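Long-range contacts in ATPase associated with various cellular activities, AAA_5 (Staphylothermus marinus, PDB 6N0S), which probably serves as the ATP-hydrolysing McrB subunit of a restriction endonuclease, this chain being its N-terminal EVE-like domain, which resembles PUA-like RNA-binding proteins: residues I16-L21 and I58-S63; S77-E82 and F133-A138. All blocks are in the same frame, centred on the assembly; numbering follows the deposited sequence.

Interaction 1: I16-L21 and I58-S63; sequences INNWIL and IHYIGS
The parallel pairing of strands 12-17 and 54-61 ends here, with Ile16 bridged to Tyr60 and Asn17 to Ile61. Tyr60 O takes two N-H groups of one residue: Asn17 N at 2.9 Å and, on the opposite face of the carbonyl plane, Asn17 ND2 at 3.1 Å from Tyr60 O. A chi1 of -62° sets CG of Asn17 beside its own backbone N, and from there ND2 points at the same oxygen, which lies nearly in the amide plane. ND2 also bonds Glu15 OE1, so two acceptors fix the turn of this amide. Within the mixed sheet of this EVE-like domain, the parallel ladder continues with Gly62 N to Asn17 O, 2.7 Å and nearly straight at 172°, although the donor stands above the carbonyl plane.

On the face of Ile16 and Tyr60, methyl CG2 of Ile16 meets the ring edge at Tyr60 CD2, 3.9 Å away. A water in the ring plane links Tyr60 OH to Asn18 OD1, to which it donates. That same OD1 packs against the Gly62 backbone, 3.4 Å from Gly62 CA. On the other face, Ile61 CD1 packs 4.0 Å from Asn17 CB.

Interaction 2: S77-E82 and F133-A138; sequences SVLSKE and FLFRLA
One face of the Phe135 ring receives Leu79 CD2, 4.0 Å above the plane and displaced toward the rim beside Phe135 CG. The other methyl, Leu79 CD1, approaches from the same side of the ring but closer to its root, 3.7 Å from Phe135 CB. CG of Leu79, from which both methyls branch to meet Phe135, is anti to the backbone N (chi1 166°). CB of Leu79 rests 3.7 Å from Leu137 CD2. The other methyl of Leu137, CD1, lies 3.5 Å from Ser77 OG, whose hydrogen-bond partner is His59 NE2.

Val78 and Ala138 form an antiparallel hydrogen-bonded pair: Val78 N to Ala138 O at 2.9 Å, and Ala138 N to Val78 O at 3.0 Å. Past Leu79 and Leu137 the backbones diverge, and a water lies between them, accepting from Ser80 N and within hydrogen-bonding distance of Val78 O and Arg136 O; Asn84 ND2 also bonds Arg136 O.

The chain passes here from one sheet to the other: Phe135 pairs with Leu31 of strand 30-34 in the three-stranded sheet, and Ala138 bridges to Val78 in the mixed one. Ser77 in turn joins strand 72-80 to Ile57 of strand 54-61, and Leu134 and Arg136 lean on helix 92-105.

Overall arrangement
The centres of the two contacts lie 18 Å apart on opposite sides of the chain's centre, and interaction 1 closes along the sequence before interaction 2 opens. Strands 54-61 and 72-80, consecutive in the chain and antiparallel neighbours in the five-stranded mixed sheet, join them. Interaction 1 pairs strand 54-61 with strand 12-17, whereas interaction 2 lies where strand 132-136 of the three-stranded sheet runs on into strand 138-148 at the border of the mixed one. They touch directly: His59 NE2 is 2.9 Å from Ser77 OG, a probable hydrogen bond, and His59 CE1 packs on Leu137 CD1. Interaction 1 thus holds neighbouring strands within the mixed sheet; interaction 2 connects that sheet to the three-stranded one.

Interaction 1: I16-L21 and I58-S63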
ATOM      1  N   ILE A  16      -3.762   2.950  -0.287  1.00 31.16           N
ATOM      2  CA  ILE A  16      -5.215   2.958  -0.177  1.00 29.87           C
ATOM      3  C   ILE A  16      -5.750   1.517  -0.238  1.00 29.93           C
ATOM      4  O   ILE A  16      -5.512   0.796  -1.212  1.00 31.39           O
ATOM      5  CB  ILE A  16      -5.821   3.837  -1.276  1.00 36.29           C
ATOM      6  CG1 ILE A  16      -5.318   5.272  -1.109  1.00 31.29           C
ATOM      7  CG2 ILE A  16      -7.350   3.825  -1.180  1.00 36.20           C
ATOM      8  CD1 ILE A  16      -5.456   6.042  -2.294  1.00 39.68           C
ATOM      9  N   ASN A  17      -6.436   1.095   0.816  1.00 34.05           N
ATOM     10  CA  ASN A  17      -7.047  -0.238   0.946  1.00 32.41           C
ATOM     11  C   ASN A  17      -8.566  -0.027   0.916  1.00 31.63           C
ATOM     12  O   ASN A  17      -9.189   0.274   1.933  1.00 36.44           O
ATOM     13  CB  ASN A  17      -6.579  -0.906   2.227  1.00 37.19           C
ATOM     14  CG  ASN A  17      -5.069  -1.142   2.250  1.00 37.28           C
ATOM     15  OD1 ASN A  17      -4.595  -2.140   1.740  1.00 37.29           O
ATOM     16  ND2 ASN A  17      -4.315  -0.208   2.840  1.00 41.07           N
ATOM     17  N   ASN A  18      -9.139  -0.097  -0.284  1.00 39.93           N
ATOM     18  CA  ASN A  18     -10.524   0.287  -0.533  1.00 44.49           C
ATOM     19  C   ASN A  18     -11.475  -0.882  -0.737  1.00 43.53           C
ATOM     20  O   ASN A  18     -12.660  -0.656  -0.981  1.00 43.60           O
ATOM     21  CB  ASN A  18     -10.590   1.160  -1.784  1.00 45.22           C
ATOM     22  CG  ASN A  18     -11.222   2.495  -1.520  1.00 54.45           C
ATOM     23  OD1 ASN A  18     -10.913   3.168  -0.531  1.00 55.35           O
ATOM     24  ND2 ASN A  18     -12.139   2.887  -2.399  1.00 64.61           N
ATOM     25  N   TRP A  19     -10.993  -2.110  -0.714  1.00 41.61           N
ATOM     26  CA  TRP A  19     -11.799  -3.263  -1.073  1.00 43.45           C
ATOM     27  C   TRP A  19     -12.097  -4.068   0.180  1.00 40.92           C
ATOM     28  O   TRP A  19     -11.387  -3.969   1.184  1.00 41.42           O
ATOM     29  CB  TRP A  19     -11.086  -4.114  -2.138  1.00 39.61           C
ATOM     30  CG  TRP A  19     -10.784  -3.320  -3.419  1.00 42.23           C
ATOM     31  CD1 TRP A  19      -9.615  -2.653  -3.722  1.00 43.40           C
ATOM     32  CD2 TRP A  19     -11.666  -3.097  -4.543  1.00 47.07           C
ATOM     33  NE1 TRP A  19      -9.725  -2.039  -4.954  1.00 50.34           N
ATOM     34  CE2 TRP A  19     -10.966  -2.288  -5.475  1.00 44.92           C
ATOM     35  CE3 TRP A  19     -12.970  -3.499  -4.851  1.00 46.16           C
ATOM     36  CZ2 TRP A  19     -11.518  -1.897  -6.686  1.00 45.22           C
ATOM     37  CZ3 TRP A  19     -13.522  -3.110  -6.064  1.00 53.70           C
ATOM     38  CH2 TRP A  19     -12.799  -2.309  -6.966  1.00 51.47           C
ATOM     39  N   ILE A  20     -13.170  -4.868   0.131  1.00 41.13           N
ATOM     40  CA  ILE A  20     -13.510  -5.692   1.293  1.00 40.30           C
ATOM     41  C   ILE A  20     -12.357  -6.643   1.544  1.00 43.27           C
ATOM     42  O   ILE A  20     -11.810  -7.234   0.608  1.00 48.80           O
ATOM     43  CB  ILE A  20     -14.824  -6.461   1.068  1.00 47.45           C
ATOM     44  CG1 ILE A  20     -16.007  -5.505   0.952  1.00 53.56           C
ATOM     45  CG2 ILE A  20     -15.087  -7.473   2.244  1.00 49.10           C
ATOM     46  CD1 ILE A  20     -17.181  -6.106   0.219  1.00 54.70           C
ATOM     47  N   LEU A  21     -11.968  -6.778   2.800  1.00 42.44           N
ATOM     48  CA  LEU A  21     -10.851  -7.620   3.184  1.00 45.10           C
ATOM     49  C   LEU A  21     -11.251  -8.476   4.372  1.00 41.47           C
ATOM     50  O   LEU A  21     -12.052  -8.046   5.192  1.00 38.21           O
ATOM     51  CB  LEU A  21      -9.629  -6.778   3.578  1.00 42.22           C
ATOM     52  CG  LEU A  21      -8.904  -6.060   2.451  1.00 52.45           C
ATOM     53  CD1 LEU A  21      -7.826  -5.171   3.059  1.00 49.45           C
ATOM     54  CD2 LEU A  21      -8.328  -7.068   1.455  1.00 54.96           C
ATOM     55  N   ILE A  58       2.030   5.888   4.767  1.00 28.38           N
ATOM     56  CA  ILE A  58       0.855   5.897   5.629  1.00 31.51           C
ATOM     57  C   ILE A  58      -0.211   4.997   5.018  1.00 31.79           C
ATOM     58  O   ILE A  58      -0.461   5.036   3.810  1.00 31.46           O
ATOM     59  CB  ILE A  58       0.337   7.323   5.823  1.00 34.49           C
ATOM     60  CG1 ILE A  58       1.383   8.162   6.573  1.00 34.54           C
ATOM     61  CG2 ILE A  58      -0.952   7.285   6.571  1.00 28.70           C
ATOM     62  CD1 ILE A  58       0.909   9.609   6.768  1.00 38.49           C
ATOM     63  N   HIS A  59      -0.852   4.192   5.856  1.00 28.09           N
ATOM     64  CA  HIS A  59      -1.806   3.170   5.425  1.00 30.00           C
ATOM     65  C   HIS A  59      -3.229   3.651   5.691  1.00 29.42           C
ATOM     66  O   HIS A  59      -3.590   3.971   6.835  1.00 35.25           O
ATOM     67  CB  HIS A  59      -1.522   1.836   6.130  1.00 31.46           C
ATOM     68  CG  HIS A  59      -0.164   1.286   5.804  1.00 29.64           C
ATOM     69  ND1 HIS A  59       0.079   0.536   4.675  1.00 29.30           N
ATOM     70  CD2 HIS A  59       1.033   1.429   6.425  1.00 31.76           C
ATOM     71  CE1 HIS A  59       1.365   0.223   4.623  1.00 29.80           C
ATOM     72  NE2 HIS A  59       1.968   0.767   5.667  1.00 29.74           N
ATOM     73  N   TYR A  60      -4.020   3.720   4.631  1.00 33.53           N
ATOM     74  CA  TYR A  60      -5.392   4.208   4.671  1.00 29.86           C
ATOM     75  C   TYR A  60      -6.355   3.069   4.354  1.00 34.11           C
ATOM     76  O   TYR A  60      -6.085   2.229   3.483  1.00 31.57           O
ATOM     77  CB  TYR A  60      -5.564   5.350   3.641  1.00 34.79           C
ATOM     78  CG  TYR A  60      -6.989   5.804   3.425  1.00 33.22           C
ATOM     79  CD1 TYR A  60      -7.582   6.719   4.277  1.00 37.49           C
ATOM     80  CD2 TYR A  60      -7.730   5.332   2.363  1.00 37.25           C
ATOM     81  CE1 TYR A  60      -8.870   7.153   4.077  1.00 39.27           C
ATOM     82  CE2 TYR A  60      -9.021   5.762   2.151  1.00 43.90           C
ATOM     83  CZ  TYR A  60      -9.591   6.658   3.023  1.00 39.26           C
ATOM     84  OH  TYR A  60     -10.881   7.074   2.829  1.00 48.97           O
ATOM     85  N   ILE A  61      -7.510   3.102   5.006  1.00 30.85           N
ATOM     86  CA  ILE A  61      -8.534   2.086   4.896  1.00 37.97           C
ATOM     87  C   ILE A  61      -9.785   2.771   4.374  1.00 30.20           C
ATOM     88  O   ILE A  61     -10.269   3.719   4.995  1.00 37.75           O
ATOM     89  CB  ILE A  61      -8.803   1.442   6.271  1.00 39.74           C
ATOM     90  CG1 ILE A  61      -7.499   0.970   6.912  1.00 38.42           C
ATOM     91  CG2 ILE A  61      -9.741   0.327   6.151  1.00 48.01           C
ATOM     92  CD1 ILE A  61      -6.779  -0.140   6.197  1.00 42.25           C
ATOM     93  N   GLY A  62     -10.310   2.304   3.241  1.00 36.73           N
ATOM     94  CA  GLY A  62     -11.585   2.812   2.751  1.00 44.09           C
ATOM     95  C   GLY A  62     -12.773   2.266   3.553  1.00 46.33           C
ATOM     96  O   GLY A  62     -12.670   1.304   4.308  1.00 44.50           O
ATOM     97  N   SER A  63     -13.942   2.888   3.361  1.00 49.37           N
ATOM     98  CA  SER A  63     -15.119   2.514   4.151  1.00 51.32           C
ATOM     99  C   SER A  63     -15.503   1.050   3.951  1.00 54.77           C
ATOM    100  O   SER A  63     -15.938   0.383   4.896  1.00 57.28           O
ATOM    101  CB  SER A  63     -16.303   3.411   3.793  1.00 53.94           C
ATOM    102  OG  SER A  63     -16.317   3.699   2.412  1.00 59.70           O
TER
HETATM  103  O   HOH W   1     -12.393   5.643   0.512  1.00 50.20           O

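Interaction 2: S77-E82 and F133-A138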
ATOM      1  N   SER A  77       4.582   2.948   7.950  1.00 31.03           N
ATOM      2  CA  SER A  77       5.723   2.057   7.836  1.00 36.63           C
ATOM      3  C   SER A  77       6.775   2.721   6.966  1.00 36.26           C
ATOM      4  O   SER A  77       6.607   3.855   6.511  1.00 36.75           O
ATOM      5  CB  SER A  77       5.319   0.702   7.252  1.00 33.89           C
ATOM      6  OG  SER A  77       4.808   0.895   5.964  1.00 39.27           O
ATOM      7  N   VAL A  78       7.826   1.968   6.660  1.00 34.58           N
ATOM      8  CA  VAL A  78       8.996   2.474   5.957  1.00 41.43           C
ATOM      9  C   VAL A  78       9.287   1.545   4.785  1.00 38.91           C
ATOM     10  O   VAL A  78       9.259   0.318   4.928  1.00 39.15           O
ATOM     11  CB  VAL A  78      10.222   2.574   6.898  1.00 48.22           C
ATOM     12  CG1 VAL A  78      11.450   3.003   6.147  1.00 51.78           C
ATOM     13  CG2 VAL A  78       9.960   3.576   8.011  1.00 49.02           C
ATOM     14  N   LEU A  79       9.534   2.132   3.624  1.00 36.56           N
ATOM     15  CA  LEU A  79       9.916   1.405   2.420  1.00 37.84           C
ATOM     16  C   LEU A  79      11.355   1.795   2.078  1.00 42.17           C
ATOM     17  O   LEU A  79      11.599   2.905   1.594  1.00 41.10           O
ATOM     18  CB  LEU A  79       8.949   1.746   1.284  1.00 36.66           C
ATOM     19  CG  LEU A  79       9.347   1.358  -0.136  1.00 40.69           C
ATOM     20  CD1 LEU A  79       9.729  -0.008  -0.199  1.00 45.17           C
ATOM     21  CD2 LEU A  79       8.189   1.585  -1.109  1.00 46.84           C
ATOM     22  N   SER A  80      12.294   0.880   2.308  1.00 43.28           N
ATOM     23  CA  SER A  80      13.721   1.182   2.253  1.00 45.09           C
ATOM     24  C   SER A  80      14.395   0.388   1.148  1.00 43.56           C
ATOM     25  O   SER A  80      14.002  -0.737   0.844  1.00 43.67           O
ATOM     26  CB  SER A  80      14.422   0.853   3.569  1.00 44.83           C
ATOM     27  OG  SER A  80      14.685  -0.542   3.652  1.00 51.64           O
ATOM     28  N   LYS A  81      15.426   0.992   0.548  1.00 44.24           N
ATOM     29  CA  LYS A  81      16.162   0.322  -0.513  1.00 48.95           C
ATOM     30  C   LYS A  81      16.882  -0.908   0.011  1.00 49.43           C
ATOM     31  O   LYS A  81      16.973  -1.922  -0.693  1.00 49.52           O
ATOM     32  CB  LYS A  81      17.146   1.308  -1.160  1.00 58.63           C
ATOM     33  CG  LYS A  81      17.466   0.999  -2.634  1.00 55.33           C
ATOM     34  CD  LYS A  81      18.406   2.040  -3.258  1.00 71.58           C
ATOM     35  CE  LYS A  81      17.767   3.429  -3.414  1.00 60.49           C
ATOM     36  NZ  LYS A  81      18.721   4.393  -4.067  1.00 67.67           N
ATOM     37  N   GLU A  82      17.367  -0.837   1.253  1.00 46.88           N
ATOM     38  CA  GLU A  82      18.013  -1.974   1.896  1.00 51.69           C
ATOM     39  C   GLU A  82      17.080  -3.183   1.985  1.00 57.63           C
ATOM     40  O   GLU A  82      17.510  -4.324   1.771  1.00 58.48           O
ATOM     41  CB  GLU A  82      18.491  -1.540   3.283  1.00 55.18           C
ATOM     42  CG  GLU A  82      18.985  -2.651   4.178  1.00 68.40           C
ATOM     43  CD  GLU A  82      18.448  -2.517   5.597  1.00 76.79           C
ATOM     44  OE1 GLU A  82      18.690  -1.465   6.237  1.00 89.35           O
ATOM     45  OE2 GLU A  82      17.764  -3.452   6.068  1.00 72.85           O
ATOM     46  N   PHE A 133       4.140  -6.158  -9.057  1.00 34.56           N
ATOM     47  CA  PHE A 133       5.222  -5.575  -8.281  1.00 35.11           C
ATOM     48  C   PHE A 133       5.052  -5.923  -6.806  1.00 39.13           C
ATOM     49  O   PHE A 133       3.939  -6.194  -6.334  1.00 36.41           O
ATOM     50  CB  PHE A 133       5.304  -4.041  -8.470  1.00 33.39           C
ATOM     51  CG  PHE A 133       4.130  -3.268  -7.923  1.00 36.25           C
ATOM     52  CD1 PHE A 133       4.085  -2.883  -6.596  1.00 31.80           C
ATOM     53  CD2 PHE A 133       3.096  -2.890  -8.748  1.00 32.97           C
ATOM     54  CE1 PHE A 133       3.014  -2.139  -6.109  1.00 35.85           C
ATOM     55  CE2 PHE A 133       2.023  -2.158  -8.262  1.00 34.04           C
ATOM     56  CZ  PHE A 133       1.989  -1.785  -6.945  1.00 34.51           C
ATOM     57  N   LEU A 134       6.184  -5.897  -6.081  1.00 38.32           N
ATOM     58  CA  LEU A 134       6.223  -6.183  -4.656  1.00 39.25           C
ATOM     59  C   LEU A 134       7.303  -5.352  -3.993  1.00 38.51           C
ATOM     60  O   LEU A 134       8.462  -5.418  -4.388  1.00 40.32           O
ATOM     61  CB  LEU A 134       6.509  -7.660  -4.411  1.00 39.61           C
ATOM     62  CG  LEU A 134       6.679  -8.133  -2.967  1.00 40.75           C
ATOM     63  CD1 LEU A 134       5.476  -7.825  -2.163  1.00 37.93           C
ATOM     64  CD2 LEU A 134       6.925  -9.608  -3.008  1.00 46.72           C
ATOM     65  N   PHE A 135       6.926  -4.622  -2.962  1.00 36.26           N
ATOM     66  CA  PHE A 135       7.865  -3.949  -2.082  1.00 37.86           C
ATOM     67  C   PHE A 135       7.717  -4.527  -0.683  1.00 39.75           C
ATOM     68  O   PHE A 135       6.597  -4.652  -0.164  1.00 42.53           O
ATOM     69  CB  PHE A 135       7.614  -2.438  -2.041  1.00 37.24           C
ATOM     70  CG  PHE A 135       7.872  -1.741  -3.350  1.00 41.55           C
ATOM     71  CD1 PHE A 135       9.165  -1.522  -3.790  1.00 34.95           C
ATOM     72  CD2 PHE A 135       6.831  -1.311  -4.134  1.00 38.51           C
ATOM     73  CE1 PHE A 135       9.420  -0.866  -4.969  1.00 38.57           C
ATOM     74  CE2 PHE A 135       7.086  -0.667  -5.328  1.00 36.03           C
ATOM     75  CZ  PHE A 135       8.397  -0.447  -5.740  1.00 34.06           C
ATOM     76  N   ARG A 136       8.840  -4.854  -0.057  1.00 44.10           N
ATOM     77  CA  ARG A 136       8.831  -5.267   1.344  1.00 43.41           C
ATOM     78  C   ARG A 136       8.979  -4.029   2.224  1.00 43.06           C
ATOM     79  O   ARG A 136       9.936  -3.270   2.059  1.00 43.29           O
ATOM     80  CB  ARG A 136       9.955  -6.269   1.604  1.00 48.29           C
ATOM     81  CG  ARG A 136       9.688  -7.639   0.999  1.00 51.52           C
ATOM     82  CD  ARG A 136      10.925  -8.495   1.005  1.00 56.00           C
ATOM     83  NE  ARG A 136      10.610  -9.895   1.257  1.00 60.81           N
ATOM     84  CZ  ARG A 136      10.376 -10.800   0.311  1.00 62.55           C
ATOM     85  NH1 ARG A 136      10.417 -10.466  -0.971  1.00 56.96           N
ATOM     86  NH2 ARG A 136      10.115 -12.060   0.654  1.00 65.63           N
ATOM     87  N   LEU A 137       8.026  -3.828   3.137  1.00 31.37           N
ATOM     88  CA  LEU A 137       8.025  -2.763   4.127  1.00 36.30           C
ATOM     89  C   LEU A 137       8.678  -3.227   5.430  1.00 40.07           C
ATOM     90  O   LEU A 137       8.880  -4.419   5.667  1.00 39.05           O
ATOM     91  CB  LEU A 137       6.589  -2.323   4.430  1.00 32.83           C
ATOM     92  CG  LEU A 137       5.796  -1.869   3.197  1.00 37.25           C
ATOM     93  CD1 LEU A 137       4.348  -1.616   3.568  1.00 40.46           C
ATOM     94  CD2 LEU A 137       6.434  -0.633   2.580  1.00 37.98           C
ATOM     95  N   ALA A 138       8.890  -2.265   6.329  1.00 42.87           N
ATOM     96  CA  ALA A 138       9.484  -2.511   7.636  1.00 41.96           C
ATOM     97  C   ALA A 138       8.926  -1.502   8.613  1.00 40.32           C
ATOM     98  O   ALA A 138       8.503  -0.415   8.215  1.00 38.47           O
ATOM     99  CB  ALA A 138      11.003  -2.370   7.623  1.00 44.02           C
TER
HETATM  100  O   HOH W   2      11.198  -1.436   3.934  1.00 41.88           O